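Putative cytochrome P450 YjiB (Bacillus subtilis subsp. subtilis, PDB 4RM4) probably works as a heme-dependent cytochrome P450 monooxygenase, using a heme cofactor and molecular oxygen to oxidise organic substrates. Local coordinates at residues Ser368-Pro380 with Val385-Met396. Sequence-based numbering, arbitrary orientation.
Sequences SAFPHMECVSITP and VIYGLKSFRVKM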
ATOM      1  N   SER A 368     -22.771  -3.648   2.281  1.00 22.50           N
ATOM      2  CA  SER A 368     -24.113  -3.649   1.699  1.00 29.60           C
ATOM      3  C   SER A 368     -24.622  -5.072   1.450  1.00 30.30           C
ATOM      4  O   SER A 368     -25.814  -5.362   1.614  1.00 27.47           O
ATOM      5  CB  SER A 368     -24.112  -2.856   0.384  1.00 27.93           C
ATOM      6  OG  SER A 368     -25.415  -2.740  -0.164  1.00 36.35           O
ATOM      7  N   ALA A 369     -23.717  -5.962   1.052  1.00 24.94           N
ATOM      8  CA  ALA A 369     -24.104  -7.327   0.718  1.00 28.48           C
ATOM      9  C   ALA A 369     -24.424  -8.167   1.944  1.00 30.74           C
ATOM     10  O   ALA A 369     -25.141  -9.165   1.845  1.00 33.15           O
ATOM     11  CB  ALA A 369     -23.019  -8.006  -0.113  1.00 28.54           C
ATOM     12  N   PHE A 370     -23.892  -7.770   3.096  1.00 28.22           N
ATOM     13  CA  PHE A 370     -24.017  -8.580   4.305  1.00 28.40           C
ATOM     14  C   PHE A 370     -24.602  -7.801   5.475  1.00 27.88           C
ATOM     15  O   PHE A 370     -24.012  -6.823   5.942  1.00 25.39           O
ATOM     16  CB  PHE A 370     -22.666  -9.194   4.672  1.00 26.68           C
ATOM     17  CG  PHE A 370     -22.152 -10.155   3.639  1.00 28.26           C
ATOM     18  CD1 PHE A 370     -22.732 -11.405   3.497  1.00 32.65           C
ATOM     19  CD2 PHE A 370     -21.124  -9.795   2.783  1.00 29.08           C
ATOM     20  CE1 PHE A 370     -22.282 -12.296   2.538  1.00 33.36           C
ATOM     21  CE2 PHE A 370     -20.666 -10.680   1.814  1.00 32.48           C
ATOM     22  CZ  PHE A 370     -21.250 -11.934   1.694  1.00 31.99           C
ATOM     23  N   PRO A 371     -25.779  -8.228   5.948  1.00 23.77           N
ATOM     24  CA  PRO A 371     -26.444  -7.523   7.048  1.00 30.36           C
ATOM     25  C   PRO A 371     -25.616  -7.570   8.327  1.00 29.47           C
ATOM     26  O   PRO A 371     -25.534  -6.577   9.058  1.00 31.92           O
ATOM     27  CB  PRO A 371     -27.765  -8.288   7.209  1.00 34.43           C
ATOM     28  CG  PRO A 371     -27.521  -9.627   6.597  1.00 36.16           C
ATOM     29  CD  PRO A 371     -26.560  -9.387   5.474  1.00 32.06           C
ATOM     30  N   HIS A 372     -24.993  -8.712   8.587  1.00 28.81           N
ATOM     31  CA  HIS A 372     -24.193  -8.873   9.792  1.00 30.90           C
ATOM     32  C   HIS A 372     -22.969  -9.744   9.532  1.00 30.89           C
ATOM     33  O   HIS A 372     -23.003 -10.664   8.718  1.00 30.06           O
ATOM     34  CB  HIS A 372     -25.039  -9.462  10.925  1.00 34.20           C
ATOM     35  CG  HIS A 372     -24.234  -9.896  12.113  1.00 35.85           C
ATOM     36  ND1 HIS A 372     -23.861  -9.029  13.117  1.00 37.46           N
ATOM     37  CD2 HIS A 372     -23.733 -11.107  12.456  1.00 36.60           C
ATOM     38  CE1 HIS A 372     -23.164  -9.686  14.029  1.00 33.97           C
ATOM     39  NE2 HIS A 372     -23.074 -10.949  13.652  1.00 35.58           N
ATOM     40  N   MET A 373     -21.889  -9.447  10.244  1.00 28.48           N
ATOM     41  CA  MET A 373     -20.622 -10.127  10.038  1.00 26.30           C
ATOM     42  C   MET A 373     -19.868 -10.152  11.366  1.00 28.18           C
ATOM     43  O   MET A 373     -19.941  -9.198  12.140  1.00 30.24           O
ATOM     44  CB  MET A 373     -19.833  -9.373   8.965  1.00 25.65           C
ATOM     45  CG  MET A 373     -18.654 -10.095   8.392  1.00 27.92           C
ATOM     46  SD  MET A 373     -17.815  -9.070   7.164  1.00 27.41           S
ATOM     47  CE  MET A 373     -18.909  -9.190   5.756  1.00 28.22           C
ATOM     48  N   GLU A 374     -19.175 -11.251  11.644  1.00 27.02           N
ATOM     49  CA  GLU A 374     -18.439 -11.392  12.891  1.00 28.11           C
ATOM     50  C   GLU A 374     -17.092 -12.057  12.637  1.00 26.26           C
ATOM     51  O   GLU A 374     -16.981 -12.967  11.817  1.00 28.81           O
ATOM     52  CB  GLU A 374     -19.245 -12.188  13.923  1.00 29.83           C
ATOM     53  CG  GLU A 374     -18.431 -12.635  15.129  1.00 39.05           C
ATOM     54  CD  GLU A 374     -19.279 -13.262  16.224  1.00 47.48           C
ATOM     55  OE1 GLU A 374     -18.711 -13.975  17.081  1.00 55.97           O
ATOM     56  OE2 GLU A 374     -20.506 -13.037  16.234  1.00 51.53           O
ATOM     57  N   CYS A 375     -16.067 -11.595  13.340  1.00 30.44           N
ATOM     58  CA  CYS A 375     -14.745 -12.166  13.185  1.00 22.86           C
ATOM     59  C   CYS A 375     -14.629 -13.528  13.866  1.00 33.01           C
ATOM     60  O   CYS A 375     -14.936 -13.667  15.049  1.00 28.79           O
ATOM     61  CB  CYS A 375     -13.688 -11.215  13.731  1.00 25.60           C
ATOM     62  SG  CYS A 375     -11.994 -11.717  13.357  1.00 31.62           S
ATOM     63  N   VAL A 376     -14.183 -14.526  13.109  1.00 28.66           N
ATOM     64  CA  VAL A 376     -13.956 -15.853  13.655  1.00 27.69           C
ATOM     65  C   VAL A 376     -12.489 -16.064  13.995  1.00 29.35           C
ATOM     66  O   VAL A 376     -12.158 -16.461  15.113  1.00 27.47           O
ATOM     67  CB  VAL A 376     -14.434 -16.955  12.693  1.00 28.29           C
ATOM     68  CG1 VAL A 376     -14.199 -18.333  13.311  1.00 26.15           C
ATOM     69  CG2 VAL A 376     -15.910 -16.758  12.357  1.00 32.99           C
ATOM     70  N   SER A 377     -11.604 -15.796  13.039  1.00 25.89           N
ATOM     71  CA  SER A 377     -10.174 -15.924  13.300  1.00 23.40           C
ATOM     72  C   SER A 377      -9.334 -15.134  12.308  1.00 26.14           C
ATOM     73  O   SER A 377      -9.745 -14.908  11.166  1.00 23.28           O
ATOM     74  CB  SER A 377      -9.753 -17.396  13.278  1.00 27.32           C
ATOM     75  OG  SER A 377      -9.931 -17.944  11.984  1.00 25.63           O
ATOM     76  N   ILE A 378      -8.162 -14.702  12.764  1.00 25.86           N
ATOM     77  CA  ILE A 378      -7.184 -14.103  11.869  1.00 23.03           C
ATOM     78  C   ILE A 378      -5.836 -14.812  11.944  1.00 25.77           C
ATOM     79  O   ILE A 378      -5.499 -15.453  12.943  1.00 25.51           O
ATOM     80  CB  ILE A 378      -6.973 -12.604  12.150  1.00 25.68           C
ATOM     81  CG1 ILE A 378      -6.575 -12.377  13.608  1.00 22.88           C
ATOM     82  CG2 ILE A 378      -8.209 -11.814  11.785  1.00 25.06           C
ATOM     83  CD1 ILE A 378      -6.138 -10.949  13.895  1.00 25.87           C
ATOM     84  N   THR A 379      -5.088 -14.707  10.853  1.00 23.19           N
ATOM     85  CA  THR A 379      -3.709 -15.137  10.794  1.00 25.14           C
ATOM     86  C   THR A 379      -2.939 -13.955  10.247  1.00 22.81           C
ATOM     87  O   THR A 379      -3.192 -13.511   9.130  1.00 25.36           O
ATOM     88  CB  THR A 379      -3.527 -16.334   9.854  1.00 26.69           C
ATOM     89  OG1 THR A 379      -4.422 -17.382  10.249  1.00 31.44           O
ATOM     90  CG2 THR A 379      -2.088 -16.841   9.916  1.00 31.15           C
ATOM     91  N   PRO A 380      -2.030 -13.407  11.056  1.00 24.22           N
ATOM     92  CA  PRO A 380      -1.314 -12.194  10.665  1.00 23.96           C
ATOM     93  C   PRO A 380      -0.169 -12.504   9.716  1.00 27.20           C
ATOM     94  O   PRO A 380       0.422 -13.583   9.774  1.00 26.94           O
ATOM     95  CB  PRO A 380      -0.749 -11.671  11.996  1.00 29.00           C
ATOM     96  CG  PRO A 380      -1.455 -12.459  13.083  1.00 30.69           C
ATOM     97  CD  PRO A 380      -1.772 -13.776  12.459  1.00 30.11           C
ATOM     98  N   VAL A 385       8.098  -5.310   7.468  1.00 34.50           N
ATOM     99  CA  VAL A 385       7.792  -4.193   6.575  1.00 38.21           C
ATOM    100  C   VAL A 385       6.327  -4.156   6.114  1.00 27.57           C
ATOM    101  O   VAL A 385       5.923  -3.269   5.359  1.00 24.97           O
ATOM    102  CB  VAL A 385       8.746  -4.204   5.344  1.00 36.70           C
ATOM    103  CG1 VAL A 385       8.613  -5.514   4.577  1.00 34.99           C
ATOM    104  CG2 VAL A 385       8.488  -3.014   4.436  1.00 33.98           C
ATOM    105  N   ILE A 386       5.538  -5.122   6.570  1.00 22.91           N
ATOM    106  CA  ILE A 386       4.163  -5.277   6.111  1.00 26.53           C
ATOM    107  C   ILE A 386       3.222  -5.395   7.306  1.00 24.31           C
ATOM    108  O   ILE A 386       3.565  -6.041   8.291  1.00 27.79           O
ATOM    109  CB  ILE A 386       4.027  -6.546   5.239  1.00 27.03           C
ATOM    110  CG1 ILE A 386       4.885  -6.415   3.982  1.00 31.96           C
ATOM    111  CG2 ILE A 386       2.574  -6.802   4.881  1.00 23.55           C
ATOM    112  CD1 ILE A 386       4.818  -7.619   3.068  1.00 33.61           C
ATOM    113  N   TYR A 387       2.062  -4.743   7.238  1.00 22.06           N
ATOM    114  CA  TYR A 387       1.042  -4.905   8.275  1.00 16.91           C
ATOM    115  C   TYR A 387      -0.293  -5.326   7.666  1.00 17.40           C
ATOM    116  O   TYR A 387      -0.961  -4.536   7.009  1.00 17.53           O
ATOM    117  CB  TYR A 387       0.866  -3.632   9.118  1.00 15.84           C
ATOM    118  CG  TYR A 387      -0.116  -3.837  10.253  1.00 14.95           C
ATOM    119  CD1 TYR A 387       0.238  -4.578  11.381  1.00 18.41           C
ATOM    120  CD2 TYR A 387      -1.406  -3.344  10.170  1.00 17.47           C
ATOM    121  CE1 TYR A 387      -0.675  -4.793  12.416  1.00 20.26           C
ATOM    122  CE2 TYR A 387      -2.310  -3.537  11.191  1.00 17.01           C
ATOM    123  CZ  TYR A 387      -1.948  -4.268  12.308  1.00 15.69           C
ATOM    124  OH  TYR A 387      -2.866  -4.456  13.309  1.00 17.89           O
ATOM    125  N   GLY A 388      -0.690  -6.572   7.894  1.00 18.70           N
ATOM    126  CA  GLY A 388      -1.949  -7.056   7.364  1.00 16.76           C
ATOM    127  C   GLY A 388      -2.199  -8.506   7.714  1.00 19.01           C
ATOM    128  O   GLY A 388      -1.544  -9.048   8.597  1.00 19.41           O
ATOM    129  N   LEU A 389      -3.143  -9.118   7.007  1.00 19.76           N
ATOM    130  CA  LEU A 389      -3.642 -10.447   7.326  1.00 21.25           C
ATOM    131  C   LEU A 389      -3.448 -11.430   6.164  1.00 21.39           C
ATOM    132  O   LEU A 389      -3.702 -11.098   5.008  1.00 22.44           O
ATOM    133  CB  LEU A 389      -5.136 -10.364   7.683  1.00 18.12           C
ATOM    134  CG  LEU A 389      -5.490  -9.529   8.918  1.00 17.10           C
ATOM    135  CD1 LEU A 389      -6.982  -9.441   9.085  1.00 21.03           C
ATOM    136  CD2 LEU A 389      -4.835 -10.152  10.140  1.00 20.27           C
ATOM    137  N   LYS A 390      -2.978 -12.629   6.495  1.00 23.48           N
ATOM    138  CA  LYS A 390      -2.893 -13.737   5.550  1.00 22.37           C
ATOM    139  C   LYS A 390      -4.283 -14.354   5.350  1.00 24.89           C
ATOM    140  O   LYS A 390      -4.634 -14.825   4.262  1.00 20.79           O
ATOM    141  CB  LYS A 390      -1.933 -14.798   6.094  1.00 26.32           C
ATOM    142  CG  LYS A 390      -1.722 -15.986   5.160  1.00 33.93           C
ATOM    143  CD  LYS A 390      -1.108 -17.181   5.893  1.00 33.05           C
ATOM    144  CE  LYS A 390      -0.977 -18.389   4.967  1.00 36.82           C
ATOM    145  NZ  LYS A 390      -2.230 -18.621   4.193  1.00 39.17           N
ATOM    146  N   SER A 391      -5.070 -14.341   6.417  1.00 20.91           N
ATOM    147  CA  SER A 391      -6.428 -14.865   6.369  1.00 23.17           C
ATOM    148  C   SER A 391      -7.272 -14.131   7.390  1.00 22.57           C
ATOM    149  O   SER A 391      -6.770 -13.726   8.436  1.00 21.85           O
ATOM    150  CB  SER A 391      -6.454 -16.373   6.642  1.00 25.12           C
ATOM    151  OG  SER A 391      -6.074 -16.639   7.973  1.00 29.00           O
ATOM    152  N   PHE A 392      -8.550 -13.975   7.063  1.00 21.85           N
ATOM    153  CA  PHE A 392      -9.502 -13.215   7.865  1.00 22.09           C
ATOM    154  C   PHE A 392     -10.863 -13.906   7.711  1.00 23.95           C
ATOM    155  O   PHE A 392     -11.652 -13.612   6.798  1.00 20.34           O
ATOM    156  CB  PHE A 392      -9.518 -11.755   7.378  1.00 20.48           C
ATOM    157  CG  PHE A 392     -10.385 -10.826   8.186  1.00 22.30           C
ATOM    158  CD1 PHE A 392     -11.083 -11.273   9.299  1.00 20.22           C
ATOM    159  CD2 PHE A 392     -10.498  -9.493   7.818  1.00 19.93           C
ATOM    160  CE1 PHE A 392     -11.889 -10.411  10.025  1.00 24.32           C
ATOM    161  CE2 PHE A 392     -11.299  -8.613   8.543  1.00 20.08           C
ATOM    162  CZ  PHE A 392     -11.998  -9.078   9.647  1.00 23.48           C
ATOM    163  N   ARG A 393     -11.136 -14.845   8.611  1.00 20.45           N
ATOM    164  CA  ARG A 393     -12.334 -15.657   8.487  1.00 28.18           C
ATOM    165  C   ARG A 393     -13.477 -15.032   9.259  1.00 21.22           C
ATOM    166  O   ARG A 393     -13.342 -14.742  10.442  1.00 25.42           O
ATOM    167  CB  ARG A 393     -12.074 -17.092   8.943  1.00 28.88           C
ATOM    168  CG  ARG A 393     -11.153 -17.858   7.990  1.00 32.71           C
ATOM    169  CD  ARG A 393     -11.211 -19.357   8.223  1.00 42.53           C
ATOM    170  NE  ARG A 393     -11.053 -19.682   9.634  1.00 45.45           N
ATOM    171  CZ  ARG A 393     -11.840 -20.518  10.301  1.00 44.71           C
ATOM    172  NH1 ARG A 393     -11.618 -20.749  11.587  1.00 42.22           N
ATOM    173  NH2 ARG A 393     -12.842 -21.127   9.683  1.00 43.95           N
ATOM    174  N   VAL A 394     -14.581 -14.800   8.559  1.00 25.60           N
ATOM    175  CA  VAL A 394     -15.757 -14.175   9.153  1.00 26.00           C
ATOM    176  C   VAL A 394     -16.985 -15.063   8.981  1.00 28.93           C
ATOM    177  O   VAL A 394     -17.027 -15.928   8.102  1.00 31.18           O
ATOM    178  CB  VAL A 394     -16.046 -12.760   8.565  1.00 25.44           C
ATOM    179  CG1 VAL A 394     -14.822 -11.873   8.682  1.00 28.19           C
ATOM    180  CG2 VAL A 394     -16.530 -12.846   7.111  1.00 25.84           C
ATOM    181  N   LYS A 395     -17.980 -14.851   9.835  1.00 30.06           N
ATOM    182  CA  LYS A 395     -19.230 -15.599   9.741  1.00 31.19           C
ATOM    183  C   LYS A 395     -20.420 -14.649   9.736  1.00 32.14           C
ATOM    184  O   LYS A 395     -20.328 -13.513  10.214  1.00 30.30           O
ATOM    185  CB  LYS A 395     -19.357 -16.589  10.904  1.00 35.15           C
ATOM    186  CG  LYS A 395     -19.624 -15.928  12.243  1.00 30.83           C
ATOM    187  CD  LYS A 395     -20.601 -16.740  13.087  1.00 40.97           C
ATOM    188  CE  LYS A 395     -19.888 -17.831  13.862  1.00 48.15           C
ATOM    189  NZ  LYS A 395     -18.958 -17.267  14.884  1.00 50.32           N
ATOM    190  N   MET A 396     -21.531 -15.115   9.176  1.00 28.91           N
ATOM    191  CA  MET A 396     -22.768 -14.354   9.162  1.00 34.42           C
ATOM    192  C   MET A 396     -23.480 -14.517  10.499  1.00 30.35           C
ATOM    193  O   MET A 396     -24.246 -13.666  10.932  1.00 33.92           O
ATOM    194  CB  MET A 396     -23.679 -14.839   8.032  1.00 41.50           C
ATOM    195  CG  MET A 396     -23.009 -14.952   6.668  1.00 36.33           C
ATOM    196  SD  MET A 396     -22.430 -13.378   6.006  1.00 45.12           S
ATOM    197  CE  MET A 396     -20.800 -13.263   6.731  1.00 36.09           C
ATOM    198  OXT MET A 396     -23.298 -15.519  11.188  1.00 36.98           O
TER
HETATM  199  O   HOH W   1      -7.548 -17.352  10.375  1.00 26.55           O
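The guanidinium of R393 has CG1 of V376 over one face, while OG of S377 sits near its edge and takes a hydrogen bond from NE (3.1 Å) and a weak one from NH1. The bend at chi3 (-49°) of R393 turns the group across toward the neighbouring strand, within reach of S377 OG, and its NH2 reaches E128 in a salt bridge. On the opposite face of the sheet, the F392 ring receives CG2 of I378 at CD1 (3.8 Å) and SG of C375 at CE1 (3.6 Å), both obliquely; O of S377 lies at its edge, near the ring plane. The C375 thiol lies anti to its own backbone N (chi1 -171°), which carries it toward the ring. At the chain end, SD of M396 makes a Met-aromatic contact with F370, oblique to the ring and 4.1 Å from its centroid; O of the C-terminal carboxylate of M396 lies at the edge of the H372 imidazole, near its plane and closest to CD2.

Strands 374-380 and 389-395 form an antiparallel hairpin with two classic bulges. V376 and S377 both face R393, whose carbonyl O accepts from V376 N (2.8 Å) and S377 N; K390 and S391 both face T379. Strand 128-130 pairs along the other side of 389-395, and helix 226-257 packs against I378 and F392. One water joins OG of S377 to OG of S391, 2.9 Å from each. Near the open end of the hairpin, E374 and K395 run side by side into a long salt bridge, OE1 to NZ 4.0 Å.

An alanine in place of R393 removes the guanidinium, which would probably leave E128 without its cationic mate and S377 OG with less to hold its rotation. The contact is thus two-sided: the side of C375, I378, F392 and V394 is mainly apolar and packs inward, whereas that of S377, T379, S391, R393 and K395 is mainly polar, with V376 beside it, consistent with a surface hairpin.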